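Local coordinates for protein LbaCas13a H328A (C2c2) (Lachnospiraceae bacterium NK4A179, PDB 5WLH) that binds its pre-crRNA and probably acts as an RNA-guided, adenine-preferring ribonuclease of the CRISPR-Cas13a family, the spacer directing it to target RNA, at residues Q381-V386 and F403-I408; E413-N418 and T429-E434. All coordinates share one frame; numbering follows the deposited sequence.

Contact 1 (Q381-V386 and F403-I408); sequences QAVKAV and FFIHRI. With nucleotides of chain B.
Ile405 of helix 398-417 packs against Ala382, Val383 and Val386 of helix 357-388, the two forming an antiparallel helical hairpin. The axes of segments 381-386 and 403-408 come within 10.5 Å of each other, their directions 165° apart, and the backbones are nearest at Val383 and Ile405. Between the segments the contact is apolar. Ile405 has CG1 beside its backbone N (chi1 -71°) and an extended end, which carries CD1 forward to meet Val386 tip to tip, 3.6 Å from CG1 of that valine. CG2 of Val386 touches the same methyl at 3.7 Å, so both valine branches hold it. Ala382 borders this patch with its CB, 4.3 Å from Ile405 CD1. The other branch of the isoleucine, CG2, slants past Val383 and meets its CG2 at 4.0 Å. Leu305 of helix 292-311 and Tyr394 of the following loop also pack on Val386.

The second kind of contact is with the RNA. His406, one residue on from Ile405, lies against the base of G15 of chain B, the planes inclined by about 36°. Its ND1 is hydrogen-bonded to Glu276. N1 of G15 of chain B sits over one face of the imidazole, displaced toward the rim, while His406 CD2 approaches N2 of the same base to 3.3 Å.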
# COMPACT_ATOMS: atom_id res chain seq x y z
N GLN A 381 -37.87 -14.19 5.98
CA GLN A 381 -38.90 -13.34 6.55
C GLN A 381 -38.98 -11.98 5.84
O GLN A 381 -40.07 -11.45 5.61
CB GLN A 381 -38.63 -13.15 8.04
CG GLN A 381 -39.15 -11.87 8.64
CD GLN A 381 -38.14 -10.72 8.66
OE1 GLN A 381 -36.91 -10.93 8.67
NE2 GLN A 381 -38.65 -9.51 8.65
N ALA A 382 -37.82 -11.41 5.50
CA ALA A 382 -37.81 -10.10 4.85
C ALA A 382 -38.34 -10.19 3.42
O ALA A 382 -39.12 -9.33 2.99
CB ALA A 382 -36.39 -9.51 4.86
N VAL A 383 -37.93 -11.22 2.68
CA VAL A 383 -38.43 -11.41 1.33
C VAL A 383 -39.95 -11.52 1.34
O VAL A 383 -40.65 -10.89 0.54
CB VAL A 383 -37.76 -12.64 0.69
CG1 VAL A 383 -38.53 -13.10 -0.53
CG2 VAL A 383 -36.30 -12.34 0.29
N LYS A 384 -40.50 -12.28 2.30
CA LYS A 384 -41.95 -12.40 2.41
C LYS A 384 -42.61 -11.06 2.71
O LYS A 384 -43.62 -10.70 2.10
CB LYS A 384 -42.30 -13.44 3.48
CG LYS A 384 -43.75 -13.40 3.94
CD LYS A 384 -44.02 -14.47 5.00
CE LYS A 384 -45.49 -14.49 5.41
NZ LYS A 384 -46.33 -15.14 4.36
N ALA A 385 -42.04 -10.29 3.64
CA ALA A 385 -42.65 -9.03 4.03
C ALA A 385 -42.59 -7.99 2.92
O ALA A 385 -43.54 -7.21 2.75
CB ALA A 385 -42.00 -8.50 5.30
N VAL A 386 -41.48 -7.91 2.16
CA VAL A 386 -41.46 -6.91 1.09
C VAL A 386 -42.42 -7.28 -0.02
O VAL A 386 -42.86 -6.41 -0.78
CB VAL A 386 -40.06 -6.68 0.49
CG1 VAL A 386 -39.10 -6.15 1.54
CG2 VAL A 386 -39.53 -7.93 -0.17
N PHE A 403 -32.69 -6.49 -4.36
CA PHE A 403 -31.26 -6.19 -4.43
C PHE A 403 -30.73 -5.84 -3.05
O PHE A 403 -29.68 -6.33 -2.63
CB PHE A 403 -30.98 -5.04 -5.40
CG PHE A 403 -29.52 -4.73 -5.54
CD1 PHE A 403 -28.73 -5.48 -6.40
CD2 PHE A 403 -28.92 -3.72 -4.78
CE1 PHE A 403 -27.37 -5.23 -6.51
CE2 PHE A 403 -27.56 -3.46 -4.89
CZ PHE A 403 -26.79 -4.21 -5.77
N PHE A 404 -31.45 -4.99 -2.33
CA PHE A 404 -31.00 -4.57 -1.02
C PHE A 404 -31.06 -5.72 -0.02
O PHE A 404 -30.15 -5.90 0.79
CB PHE A 404 -31.83 -3.37 -0.55
CG PHE A 404 -31.35 -2.05 -1.10
CD1 PHE A 404 -30.00 -1.70 -1.01
CD2 PHE A 404 -32.22 -1.19 -1.74
CE1 PHE A 404 -29.55 -0.49 -1.53
CE2 PHE A 404 -31.78 0.03 -2.25
CZ PHE A 404 -30.44 0.38 -2.15
N ILE A 405 -32.13 -6.53 -0.06
CA ILE A 405 -32.19 -7.66 0.87
C ILE A 405 -31.03 -8.62 0.62
O ILE A 405 -30.44 -9.16 1.56
CB ILE A 405 -33.55 -8.36 0.75
CG1 ILE A 405 -34.64 -7.47 1.36
CG2 ILE A 405 -33.54 -9.71 1.50
CD1 ILE A 405 -36.02 -7.83 0.95
N HIS A 406 -30.66 -8.82 -0.65
CA HIS A 406 -29.49 -9.64 -0.96
C HIS A 406 -28.20 -9.00 -0.45
O HIS A 406 -27.31 -9.71 0.03
CB HIS A 406 -29.40 -9.89 -2.46
CG HIS A 406 -30.26 -11.03 -2.92
ND1 HIS A 406 -31.12 -10.92 -3.99
CD2 HIS A 406 -30.39 -12.29 -2.45
CE1 HIS A 406 -31.74 -12.08 -4.17
NE2 HIS A 406 -31.31 -12.93 -3.25
N ARG A 407 -28.06 -7.67 -0.59
CA ARG A 407 -26.92 -6.98 0.01
C ARG A 407 -26.89 -7.18 1.52
O ARG A 407 -25.82 -7.41 2.10
CB ARG A 407 -26.96 -5.47 -0.28
CG ARG A 407 -26.75 -5.06 -1.73
CD ARG A 407 -25.43 -5.57 -2.29
NE ARG A 407 -24.27 -5.16 -1.50
CZ ARG A 407 -23.06 -5.66 -1.69
NH1 ARG A 407 -22.88 -6.58 -2.65
NH2 ARG A 407 -22.04 -5.25 -0.95
N ILE A 408 -28.05 -7.05 2.18
CA ILE A 408 -28.10 -7.20 3.63
C ILE A 408 -27.65 -8.59 4.03
O ILE A 408 -26.84 -8.77 4.95
CB ILE A 408 -29.52 -6.91 4.16
CG1 ILE A 408 -29.90 -5.45 3.94
CG2 ILE A 408 -29.58 -7.20 5.65
CD1 ILE A 408 -31.39 -5.16 4.20
P G B 15 -28.34 -21.91 -9.06
OP1 G B 15 -28.76 -23.33 -9.31
OP2 G B 15 -28.63 -20.87 -10.08
O5' G B 15 -28.92 -21.42 -7.67
C5' G B 15 -28.80 -22.25 -6.53
C4' G B 15 -29.01 -21.46 -5.26
O4' G B 15 -28.00 -20.43 -5.15
C3' G B 15 -30.33 -20.72 -5.14
O3' G B 15 -31.37 -21.59 -4.72
C2' G B 15 -30.00 -19.64 -4.13
O2' G B 15 -30.00 -20.19 -2.82
C1' G B 15 -28.55 -19.30 -4.50
N9 G B 15 -28.49 -18.15 -5.42
C8 G B 15 -28.62 -18.18 -6.79
N7 G B 15 -28.54 -16.99 -7.34
C5 G B 15 -28.35 -16.14 -6.26
C6 G B 15 -28.19 -14.73 -6.25
O6 G B 15 -28.19 -13.97 -7.22
N1 G B 15 -28.03 -14.25 -4.96
C2 G B 15 -28.00 -15.03 -3.82
N2 G B 15 -27.82 -14.38 -2.66
N3 G B 15 -28.14 -16.34 -3.82
C4 G B 15 -28.32 -16.83 -5.07

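Contact 2 (E413-N418 and T429-E434); sequences EKIYAN and TGYLSE. With nucleotides of chain B.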
# COMPACT_ATOMS: atom_id res chain seq x y z
N GLU A 413 -23.25 -12.13 6.22
CA GLU A 413 -22.28 -13.20 5.99
C GLU A 413 -20.85 -12.67 6.04
O GLU A 413 -19.97 -13.35 6.56
CB GLU A 413 -22.54 -13.90 4.66
CG GLU A 413 -21.55 -15.04 4.40
CD GLU A 413 -22.02 -16.03 3.34
OE1 GLU A 413 -21.19 -16.85 2.88
OE2 GLU A 413 -23.21 -16.01 2.98
N LYS A 414 -20.62 -11.46 5.51
CA LYS A 414 -19.29 -10.87 5.61
C LYS A 414 -18.81 -10.77 7.05
O LYS A 414 -17.61 -10.91 7.31
CB LYS A 414 -19.27 -9.47 4.99
CG LYS A 414 -19.17 -9.44 3.47
CD LYS A 414 -18.86 -8.02 2.98
CE LYS A 414 -20.10 -7.11 3.12
NZ LYS A 414 -19.81 -5.74 2.62
N ILE A 415 -19.72 -10.52 7.98
CA ILE A 415 -19.34 -10.38 9.38
C ILE A 415 -19.02 -11.73 10.01
O ILE A 415 -17.99 -11.89 10.68
CB ILE A 415 -20.44 -9.65 10.16
CG1 ILE A 415 -20.48 -8.17 9.75
CG2 ILE A 415 -20.22 -9.80 11.66
CD1 ILE A 415 -21.79 -7.48 10.12
N TYR A 416 -19.88 -12.74 9.83
CA TYR A 416 -19.64 -13.99 10.57
C TYR A 416 -18.74 -14.96 9.83
O TYR A 416 -18.05 -15.75 10.48
CB TYR A 416 -20.95 -14.68 10.97
CG TYR A 416 -21.72 -15.36 9.87
CD1 TYR A 416 -21.30 -16.57 9.34
CD2 TYR A 416 -22.89 -14.79 9.37
CE1 TYR A 416 -21.99 -17.18 8.32
CE2 TYR A 416 -23.60 -15.41 8.36
CZ TYR A 416 -23.13 -16.60 7.84
OH TYR A 416 -23.82 -17.22 6.82
N ALA A 417 -18.72 -14.95 8.49
CA ALA A 417 -17.72 -15.76 7.80
C ALA A 417 -16.32 -15.32 8.18
O ALA A 417 -15.40 -16.13 8.25
CB ALA A 417 -17.91 -15.69 6.28
N ASN A 418 -16.15 -14.01 8.43
CA ASN A 418 -14.90 -13.42 8.87
C ASN A 418 -14.46 -13.91 10.24
O ASN A 418 -13.26 -13.85 10.54
CB ASN A 418 -15.07 -11.90 8.91
CG ASN A 418 -13.79 -11.14 8.62
OD1 ASN A 418 -13.83 -10.01 8.13
ND2 ASN A 418 -12.65 -11.76 8.91
N THR A 429 -28.14 -7.79 17.89
CA THR A 429 -28.86 -7.47 16.67
C THR A 429 -28.55 -6.06 16.20
O THR A 429 -28.40 -5.81 14.99
CB THR A 429 -30.36 -7.65 16.88
OG1 THR A 429 -30.60 -9.00 17.28
CG2 THR A 429 -31.12 -7.39 15.59
N GLY A 430 -28.45 -5.11 17.13
CA GLY A 430 -28.20 -3.73 16.76
C GLY A 430 -26.79 -3.48 16.28
O GLY A 430 -26.54 -2.53 15.53
N TYR A 431 -25.83 -4.30 16.72
CA TYR A 431 -24.51 -4.25 16.09
C TYR A 431 -24.62 -4.60 14.62
O TYR A 431 -24.06 -3.91 13.75
CB TYR A 431 -23.55 -5.21 16.79
CG TYR A 431 -22.27 -5.41 16.02
CD1 TYR A 431 -21.20 -4.54 16.18
CD2 TYR A 431 -22.13 -6.46 15.11
CE1 TYR A 431 -20.01 -4.71 15.46
CE2 TYR A 431 -20.96 -6.64 14.39
CZ TYR A 431 -19.91 -5.76 14.58
OH TYR A 431 -18.75 -5.96 13.88
N LEU A 432 -25.34 -5.68 14.32
CA LEU A 432 -25.45 -6.15 12.94
C LEU A 432 -26.27 -5.20 12.09
O LEU A 432 -25.91 -4.92 10.94
CB LEU A 432 -26.07 -7.54 12.93
CG LEU A 432 -25.23 -8.58 13.65
CD1 LEU A 432 -26.00 -9.86 13.72
CD2 LEU A 432 -23.90 -8.78 12.93
N SER A 433 -27.41 -4.73 12.60
CA SER A 433 -28.23 -3.86 11.78
C SER A 433 -27.47 -2.60 11.40
O SER A 433 -27.56 -2.15 10.25
CB SER A 433 -29.55 -3.51 12.50
OG SER A 433 -29.34 -2.75 13.66
N GLU A 434 -26.67 -2.06 12.32
CA GLU A 434 -25.96 -0.82 12.00
C GLU A 434 -24.72 -1.09 11.16
O GLU A 434 -24.38 -0.27 10.30
CB GLU A 434 -25.64 -0.07 13.28
CG GLU A 434 -26.93 0.30 14.05
CD GLU A 434 -28.08 0.61 13.10
OE1 GLU A 434 -29.13 -0.07 13.19
OE2 GLU A 434 -27.93 1.53 12.25
P G B 19 -27.78 -25.44 -0.51
OP1 G B 19 -27.79 -26.66 -1.33
OP2 G B 19 -27.23 -25.43 0.86
O5' G B 19 -26.93 -24.40 -1.37
C5' G B 19 -27.20 -24.19 -2.74
C4' G B 19 -26.46 -22.97 -3.22
O4' G B 19 -26.85 -21.86 -2.37
C3' G B 19 -24.95 -23.03 -3.09
O3' G B 19 -24.36 -23.61 -4.24
C2' G B 19 -24.56 -21.57 -2.93
O2' G B 19 -24.58 -20.95 -4.20
C1' G B 19 -25.74 -21.03 -2.12
N9 G B 19 -25.50 -21.03 -0.66
C8 G B 19 -26.06 -21.85 0.29
N7 G B 19 -25.69 -21.56 1.50
C5 G B 19 -24.83 -20.47 1.33
C6 G B 19 -24.10 -19.70 2.28
O6 G B 19 -24.07 -19.84 3.50
N1 G B 19 -23.36 -18.68 1.66
C2 G B 19 -23.33 -18.44 0.30
N2 G B 19 -22.57 -17.42 -0.14
N3 G B 19 -24.01 -19.15 -0.58
C4 G B 19 -24.72 -20.14 -0.00
P C B 10 -17.94 -5.73 -0.47
OP1 C B 10 -19.22 -5.09 -0.04
OP2 C B 10 -17.64 -7.19 -0.28
O5' C B 10 -17.79 -5.57 -2.05
C5' C B 10 -17.83 -4.31 -2.68
C4' C B 10 -17.19 -4.38 -4.04
O4' C B 10 -15.82 -4.83 -3.90
C3' C B 10 -17.80 -5.38 -5.02
O3' C B 10 -18.93 -4.84 -5.69
C2' C B 10 -16.63 -5.68 -5.95
O2' C B 10 -16.41 -4.58 -6.84
C1' C B 10 -15.47 -5.68 -4.96
N1 C B 10 -15.19 -7.03 -4.42
C2 C B 10 -14.45 -7.89 -5.23
O2 C B 10 -14.08 -7.50 -6.37
N3 C B 10 -14.15 -9.12 -4.76
C4 C B 10 -14.58 -9.49 -3.55
N4 C B 10 -14.26 -10.71 -3.12
C5 C B 10 -15.34 -8.62 -2.70
C6 C B 10 -15.63 -7.41 -3.17
P A B 8 -9.35 -10.46 6.69
OP1 A B 8 -9.27 -11.41 7.86
OP2 A B 8 -9.06 -10.90 5.31
O5' A B 8 -10.80 -9.83 6.79
C5' A B 8 -11.57 -9.52 5.65
C4' A B 8 -11.43 -8.06 5.33
O4' A B 8 -10.09 -7.79 4.86
C3' A B 8 -12.35 -7.57 4.22
O3' A B 8 -13.61 -7.20 4.75
C2' A B 8 -11.59 -6.39 3.63
O2' A B 8 -11.74 -5.24 4.45
C1' A B 8 -10.15 -6.88 3.75
N9 A B 8 -9.71 -7.61 2.54
C8 A B 8 -9.41 -8.94 2.41
N7 A B 8 -9.03 -9.28 1.20
C5 A B 8 -9.06 -8.07 0.49
C6 A B 8 -8.79 -7.74 -0.85
N6 A B 8 -8.36 -8.64 -1.73
N1 A B 8 -8.92 -6.45 -1.24
C2 A B 8 -9.35 -5.56 -0.33
N3 A B 8 -9.63 -5.76 0.96
C4 A B 8 -9.49 -7.04 1.30
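CG1 of Ile415 lies opposite its carbonyl carbon (chi1 -71°), and Leu432 takes a similar first torsion, an arrangement that lets the two side chains pass at a slant. CD1 of Ile415 rests 3.7 Å from Leu432 CD2, and the CG2 branch of the isoleucine meets the same leucine methyl at 4.0 Å. Ile415 CG2 also approaches the edge of the Tyr431 ring, near its plane, at 4.2 Å from CE2. One isoleucine thus joins the end of helix 398-417 to the first turns of helix 429-458.

The polar side chains of the same turn grip the RNA, Glu413 at a base and Lys414 at a phosphate. Glu413 stretches out with CG anti to the backbone N (chi1 -179°) and brings its carboxylate to G19 of chain B, standing about 81° to the base plane. N1 of G19 of chain B donates to both oxygens, at 3.1 Å to Glu413 OE1 and 3.0 Å to OE2, the first bond being the straighter; N2 of the same base adds a weak bond to OE1. With an alanine in place of Glu413, N1 of this guanine is likely to lose both carboxylate acceptors and the base to be held less firmly. Lys414, bent at chi3, gives NZ to OP1 of C10 of chain B at 2.8 Å, and Asp439 is a second, acidic partner for that ammonium.

Beyond the contact, Phe425 in the connecting loop meets Tyr431 edge-to-face, Phe310 of helix 292-311 covers Leu432, and helix 327-335 packs on Ser433 and Glu434 through Arg334.

In the fold
Helix 398-417 is common to both contacts: contact 1 fastens its middle to helix 357-388, and contact 2 fastens its last turn to helix 429-458, with centres about 16 Å apart. The three helices follow one another in the chain, and helix 292-311 packs against members of both contacts. Between the two apolar patches the shared helix faces the RNA. Arg407 NH2 and Lys414 NZ lie 4.2 Å apart, gathered at phosphate: Arg407 NH2 is 3.0 Å from OP1 of C10 of chain B, the oxygen that Lys414 also holds. With His406 at G15 and Glu413 at G19, both of chain B, this helix meets both bases and backbone of the bound pre-crRNA.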